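Local coordinates for delta-1-pyrroline-5-carboxylate dehydrogenase, mitochondrial (Mus musculus, PDB 4E3X), which catalyses the NAD+-dependent oxidation of L-glutamate gamma-semialdehyde to L-glutamate, the second step of proline degradation in mitochondria, at residues 334-339 with 349-354; 340-345 with 507-512. One frame throughout, in Å; residues are numbered along the deposited sequence.

Both contacts grow out of helix 329-341 and meet at one proline bound in the active site; their centres lie about 5 Å apart. Contact 1 sets the helix against the chain leaving the nucleophile Cys348, contact 2 sets the helix end against the loop 507-512. Ser510 OG joins them, 2.7 Å from Ser339 OG and 2.9 Å from Ser349 O, both probable hydrogen bonds. Ser349 OG also packs on Thr511 CG2 at 3.3 Å. One carboxylate oxygen of the ligand, OXT, is shared: contact 1 reaches it through the Ser349 hydroxyl and contact 2 through the amide of Gly512, while Ser513 N also bonds the ligand.

Contact 1. Residues 334-339 with 349-354; sequences SGTLRS and SACSRL. With PRO (proline), chain K.
Ser339 and Cys351 meet where the packing is tightest: the amide of Cys351 gives its hydrogen to Ser339 OG at 2.8 Å, with an N-H...O angle of 147°. The serine hydroxyl is anti to its own backbone N (chi1 179°), which turns it out of the helix toward the strand and brings OG to 3.2 Å from Cys351 CB. That hydroxyl has a second partner, Ser510 OG, so two groups hold this buried oxygen. Just beside it the methyl of Ala350 sits 3.3 Å from Ser339 O.

One helical turn back the fit is looser. Thr336 and Leu354 cross nearly at right angles, with Leu354 CD1 3.9 Å from Thr336 OG1 and CD2 4.2 Å from Thr336 CG2; Cys351 SG is 4.4 Å from that same methyl. The threonine hydroxyl bonds Val332 O and His321 ND1 instead. At the other end Ser349, in the loop before the strand, turns its hydroxyl to the bound proline, OG donating to OXT at 2.6 Å.

Helix 329-341 and strand 351-357 are the second and third elements of a beta-alpha-beta unit begun by strand 319-323. Leu453 of strand 452-458 touches Thr336, Cys351 and Leu354, Leu368 of helix 361-372 packs on Leu354, and Arg338 on the helix reaches Trp557 and Arg558 of the second subunit.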
ATOM      1  N   SER B 334     -15.198  18.825  29.294  1.00 12.35           N
ATOM      2  CA  SER B 334     -13.912  19.403  28.927  0.58 12.48           C
ATOM      3  C   SER B 334     -13.383  18.823  27.620  1.00 12.14           C
ATOM      4  O   SER B 334     -12.916  19.555  26.746  1.00 12.50           O
ATOM      5  CB  SER B 334     -12.896  19.190  30.045  0.58 13.62           C
ATOM      6  OG  SER B 334     -13.221  19.974  31.178  0.58 14.58           O
ATOM      7  N   GLY B 335     -13.453  17.500  27.493  1.00 10.88           N
ATOM      8  CA  GLY B 335     -12.980  16.833  26.294  1.00 10.32           C
ATOM      9  C   GLY B 335     -13.749  17.231  25.044  1.00  9.52           C
ATOM     10  O   GLY B 335     -13.167  17.411  23.976  1.00 10.00           O
ATOM     11  N   THR B 336     -15.064  17.377  25.177  1.00  9.60           N
ATOM     12  CA  THR B 336     -15.892  17.763  24.037  1.00 10.02           C
ATOM     13  C   THR B 336     -15.695  19.229  23.639  1.00  9.90           C
ATOM     14  O   THR B 336     -15.611  19.549  22.455  1.00 10.50           O
ATOM     15  CB  THR B 336     -17.369  17.468  24.309  1.00 10.01           C
ATOM     16  OG1 THR B 336     -17.514  16.071  24.592  1.00 10.38           O
ATOM     17  CG2 THR B 336     -18.235  17.831  23.105  1.00 11.33           C
ATOM     18  N   LEU B 337     -15.616  20.122  24.621  1.00 10.97           N
ATOM     19  CA  LEU B 337     -15.339  21.523  24.320  1.00 11.68           C
ATOM     20  C   LEU B 337     -14.005  21.677  23.581  1.00 11.70           C
ATOM     21  O   LEU B 337     -13.912  22.404  22.590  1.00 11.89           O
ATOM     22  CB  LEU B 337     -15.337  22.357  25.602  1.00 12.74           C
ATOM     23  CG  LEU B 337     -16.717  22.574  26.219  1.00 14.65           C
ATOM     24  CD1 LEU B 337     -16.572  23.244  27.565  1.00 16.03           C
ATOM     25  CD2 LEU B 337     -17.619  23.388  25.284  1.00 14.26           C
ATOM     26  N   ARG B 338     -12.976  20.981  24.053  1.00 10.45           N
ATOM     27  CA  ARG B 338     -11.679  21.038  23.383  1.00 10.56           C
ATOM     28  C   ARG B 338     -11.753  20.450  21.973  1.00  9.52           C
ATOM     29  O   ARG B 338     -11.300  21.068  21.008  1.00  9.60           O
ATOM     30  CB  ARG B 338     -10.611  20.312  24.196  1.00 12.54           C
ATOM     31  CG  ARG B 338     -10.051  21.122  25.352  1.00 14.65           C
ATOM     32  CD  ARG B 338      -8.824  20.439  25.916  1.00 17.83           C
ATOM     33  NE  ARG B 338      -8.133  21.269  26.889  1.00 20.28           N
ATOM     34  CZ  ARG B 338      -7.053  20.877  27.553  1.00 20.99           C
ATOM     35  NH1 ARG B 338      -6.553  19.664  27.340  1.00 22.34           N
ATOM     36  NH2 ARG B 338      -6.478  21.692  28.430  1.00 20.93           N
ATOM     37  N   SER B 339     -12.321  19.257  21.852  1.00  9.39           N
ATOM     38  CA  SER B 339     -12.339  18.596  20.558  1.00  9.27           C
ATOM     39  C   SER B 339     -13.157  19.376  19.533  1.00  9.12           C
ATOM     40  O   SER B 339     -12.772  19.480  18.365  1.00  9.66           O
ATOM     41  CB  SER B 339     -12.856  17.170  20.681  1.00  8.87           C
ATOM     42  OG  SER B 339     -12.885  16.570  19.400  1.00  8.61           O
ATOM     43  N   SER B 349     -10.025  15.698  12.739  1.00  9.40           N
ATOM     44  CA  SER B 349     -10.324  14.867  13.905  1.00  9.36           C
ATOM     45  C   SER B 349     -11.346  15.481  14.868  1.00  7.70           C
ATOM     46  O   SER B 349     -11.722  14.838  15.843  1.00  8.20           O
ATOM     47  CB  SER B 349      -9.041  14.623  14.701  1.00 10.20           C
ATOM     48  OG  SER B 349      -8.454  15.864  15.067  1.00 11.60           O
ATOM     49  N   ALA B 350     -11.775  16.718  14.622  1.00  7.66           N
ATOM     50  CA  ALA B 350     -12.640  17.438  15.569  1.00  8.42           C
ATOM     51  C   ALA B 350     -13.987  16.763  15.788  1.00  8.45           C
ATOM     52  O   ALA B 350     -14.608  16.285  14.840  1.00  9.65           O
ATOM     53  CB  ALA B 350     -12.857  18.866  15.098  1.00  8.95           C
ATOM     54  N   CYS B 351     -14.441  16.724  17.038  1.00  8.96           N
ATOM     55  CA  CYS B 351     -15.778  16.233  17.336  1.00  9.95           C
ATOM     56  C   CYS B 351     -16.822  17.212  16.831  1.00  9.18           C
ATOM     57  O   CYS B 351     -16.813  18.380  17.211  1.00  9.90           O
ATOM     58  CB  CYS B 351     -15.957  16.060  18.843  1.00 10.86           C
ATOM     59  SG  CYS B 351     -17.654  15.696  19.345  1.00 11.40           S
ATOM     60  N   SER B 352     -17.741  16.732  15.998  1.00  8.90           N
ATOM     61  CA  SER B 352     -18.835  17.571  15.530  1.00 10.17           C
ATOM     62  C   SER B 352     -20.201  16.953  15.797  1.00  9.73           C
ATOM     63  O   SER B 352     -21.228  17.581  15.538  1.00 10.50           O
ATOM     64  CB  SER B 352     -18.687  17.884  14.042  1.00 11.05           C
ATOM     65  OG  SER B 352     -18.633  16.695  13.280  1.00 11.97           O
ATOM     66  N   ARG B 353     -20.222  15.724  16.308  1.00  9.51           N
ATOM     67  CA  ARG B 353     -21.472  15.131  16.774  1.00 10.32           C
ATOM     68  C   ARG B 353     -21.295  14.506  18.156  1.00  9.88           C
ATOM     69  O   ARG B 353     -20.399  13.688  18.374  1.00 10.91           O
ATOM     70  CB  ARG B 353     -22.053  14.146  15.756  1.00 14.26           C
ATOM     71  CG  ARG B 353     -21.085  13.169  15.190  1.00 15.20           C
ATOM     72  CD  ARG B 353     -21.700  12.327  14.073  1.00 13.66           C
ATOM     73  NE  ARG B 353     -20.655  11.454  13.576  1.00 10.94           N
ATOM     74  CZ  ARG B 353     -20.743  10.137  13.432  1.00  9.90           C
ATOM     75  NH1 ARG B 353     -19.684   9.476  12.986  1.00 10.70           N
ATOM     76  NH2 ARG B 353     -21.864   9.488  13.719  1.00  9.70           N
ATOM     77  N   LEU B 354     -22.148  14.933  19.086  1.00  9.50           N
ATOM     78  CA  LEU B 354     -22.119  14.467  20.465  1.00  9.12           C
ATOM     79  C   LEU B 354     -23.420  13.726  20.749  1.00  9.44           C
ATOM     80  O   LEU B 354     -24.499  14.264  20.520  1.00 10.69           O
ATOM     81  CB  LEU B 354     -21.995  15.660  21.415  1.00 10.26           C
ATOM     82  CG  LEU B 354     -22.046  15.347  22.918  1.00 10.80           C
ATOM     83  CD1 LEU B 354     -20.845  14.544  23.351  1.00 11.22           C
ATOM     84  CD2 LEU B 354     -22.160  16.617  23.746  1.00 11.86           C
TER
HETATM   85  N   PRO K 603      -3.531  14.554  13.807  1.00 21.92           N
HETATM   86  CA  PRO K 603      -4.440  15.620  14.232  1.00 21.10           C
HETATM   87  C   PRO K 603      -5.324  15.203  15.403  1.00 18.40           C
HETATM   88  O   PRO K 603      -5.393  14.030  15.784  1.00 13.90           O
HETATM   89  CB  PRO K 603      -5.285  15.858  12.982  1.00 22.31           C
HETATM   90  CG  PRO K 603      -4.329  15.608  11.868  1.00 22.51           C
HETATM   91  CD  PRO K 603      -3.417  14.490  12.338  1.00 22.45           C
HETATM   92  OXT PRO K 603      -5.990  16.050  16.001  1.00 20.09           O

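Contact 2. Residues 340-345 with 507-512; sequences AFEYGG and NDKSTG. With PRO (proline), chain K.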
ATOM      1  N   ALA B 340     -14.285  19.931  19.962  1.00  9.14           N
ATOM      2  CA  ALA B 340     -15.154  20.632  19.026  1.00  8.65           C
ATOM      3  C   ALA B 340     -14.645  22.010  18.626  1.00  9.57           C
ATOM      4  O   ALA B 340     -14.879  22.451  17.497  1.00  9.44           O
ATOM      5  CB  ALA B 340     -16.558  20.753  19.593  1.00  9.20           C
ATOM      6  N   PHE B 341     -13.980  22.701  19.546  1.00  9.71           N
ATOM      7  CA  PHE B 341     -13.728  24.127  19.352  1.00  9.84           C
ATOM      8  C   PHE B 341     -12.266  24.570  19.260  1.00 10.25           C
ATOM      9  O   PHE B 341     -12.004  25.674  18.793  1.00 11.16           O
ATOM     10  CB  PHE B 341     -14.436  24.934  20.451  1.00 10.24           C
ATOM     11  CG  PHE B 341     -15.928  24.736  20.495  1.00 10.86           C
ATOM     12  CD1 PHE B 341     -16.668  24.679  19.323  1.00 11.16           C
ATOM     13  CD2 PHE B 341     -16.591  24.607  21.706  1.00 10.98           C
ATOM     14  CE1 PHE B 341     -18.043  24.494  19.354  1.00 11.58           C
ATOM     15  CE2 PHE B 341     -17.966  24.427  21.747  1.00 12.60           C
ATOM     16  CZ  PHE B 341     -18.689  24.374  20.569  1.00 12.01           C
ATOM     17  N   GLU B 342     -11.318  23.741  19.690  1.00  9.63           N
ATOM     18  CA  GLU B 342      -9.912  24.113  19.522  1.00  9.44           C
ATOM     19  C   GLU B 342      -9.608  24.314  18.044  1.00  8.93           C
ATOM     20  O   GLU B 342     -10.121  23.582  17.190  1.00  8.88           O
ATOM     21  CB  GLU B 342      -8.974  23.077  20.143  1.00 11.93           C
ATOM     22  CG  GLU B 342      -8.930  23.159  21.661  1.00 12.60           C
ATOM     23  CD  GLU B 342      -8.012  22.132  22.288  1.00 14.57           C
ATOM     24  OE1 GLU B 342      -7.975  20.976  21.817  1.00 13.16           O
ATOM     25  OE2 GLU B 342      -7.315  22.492  23.259  1.00 17.83           O
ATOM     26  N   TYR B 343      -8.789  25.322  17.752  1.00  9.20           N
ATOM     27  CA  TYR B 343      -8.519  25.757  16.380  1.00  9.05           C
ATOM     28  C   TYR B 343      -9.825  25.940  15.587  1.00  8.58           C
ATOM     29  O   TYR B 343      -9.896  25.681  14.383  1.00  8.76           O
ATOM     30  CB  TYR B 343      -7.498  24.845  15.665  1.00  8.66           C
ATOM     31  CG  TYR B 343      -7.014  25.430  14.349  1.00  7.95           C
ATOM     32  CD1 TYR B 343      -6.649  26.773  14.258  1.00  7.79           C
ATOM     33  CD2 TYR B 343      -6.924  24.648  13.202  1.00  8.24           C
ATOM     34  CE1 TYR B 343      -6.226  27.327  13.062  1.00  7.53           C
ATOM     35  CE2 TYR B 343      -6.497  25.197  12.000  1.00  8.49           C
ATOM     36  CZ  TYR B 343      -6.142  26.532  11.944  1.00  8.25           C
ATOM     37  OH  TYR B 343      -5.727  27.090  10.754  1.00  8.77           O
ATOM     38  N   GLY B 344     -10.864  26.399  16.281  1.00  9.37           N
ATOM     39  CA  GLY B 344     -12.150  26.641  15.652  1.00 10.17           C
ATOM     40  C   GLY B 344     -12.778  25.423  14.996  1.00  9.32           C
ATOM     41  O   GLY B 344     -13.521  25.567  14.023  1.00  9.87           O
ATOM     42  N   GLY B 345     -12.465  24.233  15.506  1.00  8.88           N
ATOM     43  CA  GLY B 345     -12.991  23.000  14.941  1.00  8.61           C
ATOM     44  C   GLY B 345     -12.427  22.656  13.570  1.00  8.63           C
ATOM     45  O   GLY B 345     -12.957  21.780  12.882  1.00  8.76           O
ATOM     46  N   ASN B 507     -12.583   7.402  26.936  1.00  9.93           N
ATOM     47  CA  ASN B 507     -12.435   8.404  27.984  1.00 10.09           C
ATOM     48  C   ASN B 507     -11.358   9.444  27.685  1.00 10.40           C
ATOM     49  O   ASN B 507     -10.664   9.924  28.578  1.00 11.91           O
ATOM     50  CB  ASN B 507     -12.252   7.722  29.341  1.00 10.90           C
ATOM     51  CG  ASN B 507     -13.479   6.928  29.731  1.00 11.86           C
ATOM     52  OD1 ASN B 507     -14.604   7.361  29.468  1.00 11.73           O
ATOM     53  ND2 ASN B 507     -13.281   5.763  30.342  1.00 12.30           N
ATOM     54  N   ASP B 508     -11.245   9.801  26.412  1.00  9.74           N
ATOM     55  CA  ASP B 508     -10.421  10.934  26.012  1.00 10.07           C
ATOM     56  C   ASP B 508     -11.045  11.586  24.783  1.00  9.73           C
ATOM     57  O   ASP B 508     -11.934  11.002  24.146  1.00 10.45           O
ATOM     58  CB  ASP B 508      -8.974  10.505  25.730  1.00 11.16           C
ATOM     59  CG  ASP B 508      -7.966  11.595  26.072  1.00 12.21           C
ATOM     60  OD1 ASP B 508      -8.330  12.791  25.994  1.00 12.64           O
ATOM     61  OD2 ASP B 508      -6.812  11.255  26.416  1.00 13.24           O
ATOM     62  N   LYS B 509     -10.589  12.796  24.459  1.00  9.51           N
ATOM     63  CA  LYS B 509     -11.139  13.524  23.321  1.00  9.19           C
ATOM     64  C   LYS B 509     -10.648  12.974  21.977  1.00  8.14           C
ATOM     65  O   LYS B 509      -9.617  12.289  21.900  1.00  9.13           O
ATOM     66  CB  LYS B 509     -10.825  15.019  23.415  1.00 11.03           C
ATOM     67  CG  LYS B 509      -9.343  15.375  23.399  1.00 11.14           C
ATOM     68  CD  LYS B 509      -9.169  16.897  23.407  1.00 11.86           C
ATOM     69  CE  LYS B 509      -7.710  17.320  23.415  1.00 13.00           C
ATOM     70  NZ  LYS B 509      -6.961  16.769  22.253  1.00 13.14           N
ATOM     71  N   SER B 510     -11.380  13.297  20.913  1.00  8.16           N
ATOM     72  CA  SER B 510     -11.138  12.692  19.603  1.00  7.59           C
ATOM     73  C   SER B 510     -10.014  13.347  18.813  1.00  8.44           C
ATOM     74  O   SER B 510      -9.672  12.854  17.742  1.00  9.02           O
ATOM     75  CB  SER B 510     -12.420  12.685  18.768  1.00  7.90           C
ATOM     76  OG  SER B 510     -12.806  14.008  18.434  1.00  8.07           O
ATOM     77  N   THR B 511      -9.462  14.445  19.328  1.00  8.70           N
ATOM     78  CA  THR B 511      -8.361  15.143  18.661  1.00  9.45           C
ATOM     79  C   THR B 511      -7.047  14.898  19.384  1.00 10.46           C
ATOM     80  O   THR B 511      -7.028  14.353  20.484  1.00 11.44           O
ATOM     81  CB  THR B 511      -8.586  16.659  18.654  1.00  9.96           C
ATOM     82  OG1 THR B 511      -8.714  17.124  20.002  1.00  9.52           O
ATOM     83  CG2 THR B 511      -9.831  17.018  17.869  1.00 10.23           C
ATOM     84  N   GLY B 512      -5.947  15.313  18.765  1.00 11.07           N
ATOM     85  CA  GLY B 512      -4.660  15.348  19.435  1.00 11.68           C
ATOM     86  C   GLY B 512      -3.850  14.070  19.391  1.00 12.02           C
ATOM     87  O   GLY B 512      -3.148  13.752  20.351  1.00 13.23           O
TER
HETATM   88  N   PRO K 603      -3.531  14.554  13.807  1.00 21.92           N
HETATM   89  CA  PRO K 603      -4.440  15.620  14.232  1.00 21.10           C
HETATM   90  C   PRO K 603      -5.324  15.203  15.403  1.00 18.40           C
HETATM   91  O   PRO K 603      -5.393  14.030  15.784  1.00 13.90           O
HETATM   92  CB  PRO K 603      -5.285  15.858  12.982  1.00 22.31           C
HETATM   93  CG  PRO K 603      -4.329  15.608  11.868  1.00 22.51           C
HETATM   94  CD  PRO K 603      -3.417  14.490  12.338  1.00 22.45           C
HETATM   95  OXT PRO K 603      -5.990  16.050  16.001  1.00 20.09           O
HETATM   96  O   HOH W   1      -8.633  19.760  19.574  1.00 11.13           O
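The anchor loop for the substrate carboxylate, a feature of the glutamate semialdehyde dehydrogenases within the aldehyde dehydrogenase family, is met here by the end of helix 329-341. Glu342, the first residue to leave helical backbone angles, sends an extended side chain toward the loop, where it crosses the chain of Lys509 at about a right angle. Direct contact is slight: Glu342 OE1 lies 4.0 Å from Lys509 CE and 4.3 Å from Lys509 NZ, too long for a salt bridge though the charges attract. A water does the joining, donating to Glu342 OE1 at 2.6 Å and lying 2.7 Å from Thr511 OG1. The other carboxylate oxygen, OE2, is hydrogen-bonded to Tyr559 OH of the second subunit.

Lys509 is turned back on its own loop. Its last torsion is bent (chi4 57°), which swings the ammonium group to Thr511, giving a hydrogen bond from NZ to OG1 at 2.9 Å and a weak one to the carbonyl O. The positive charge beside Glu342 probably favours the ionised carboxylate. Without the long chain, as with an alanine here, both bonds would go, which is likely to leave the Thr511 hydroxyl freer to turn and the Glu342 carboxylate with one positive neighbour fewer.

Asp508 forms a salt bridge with Lys548 of the second subunit, tying the loop to that chain. Farther along, the loop grips the ligand: Gly512 N donates to proline OXT at 2.9 Å, almost straight, with an N-H...O angle of 175°.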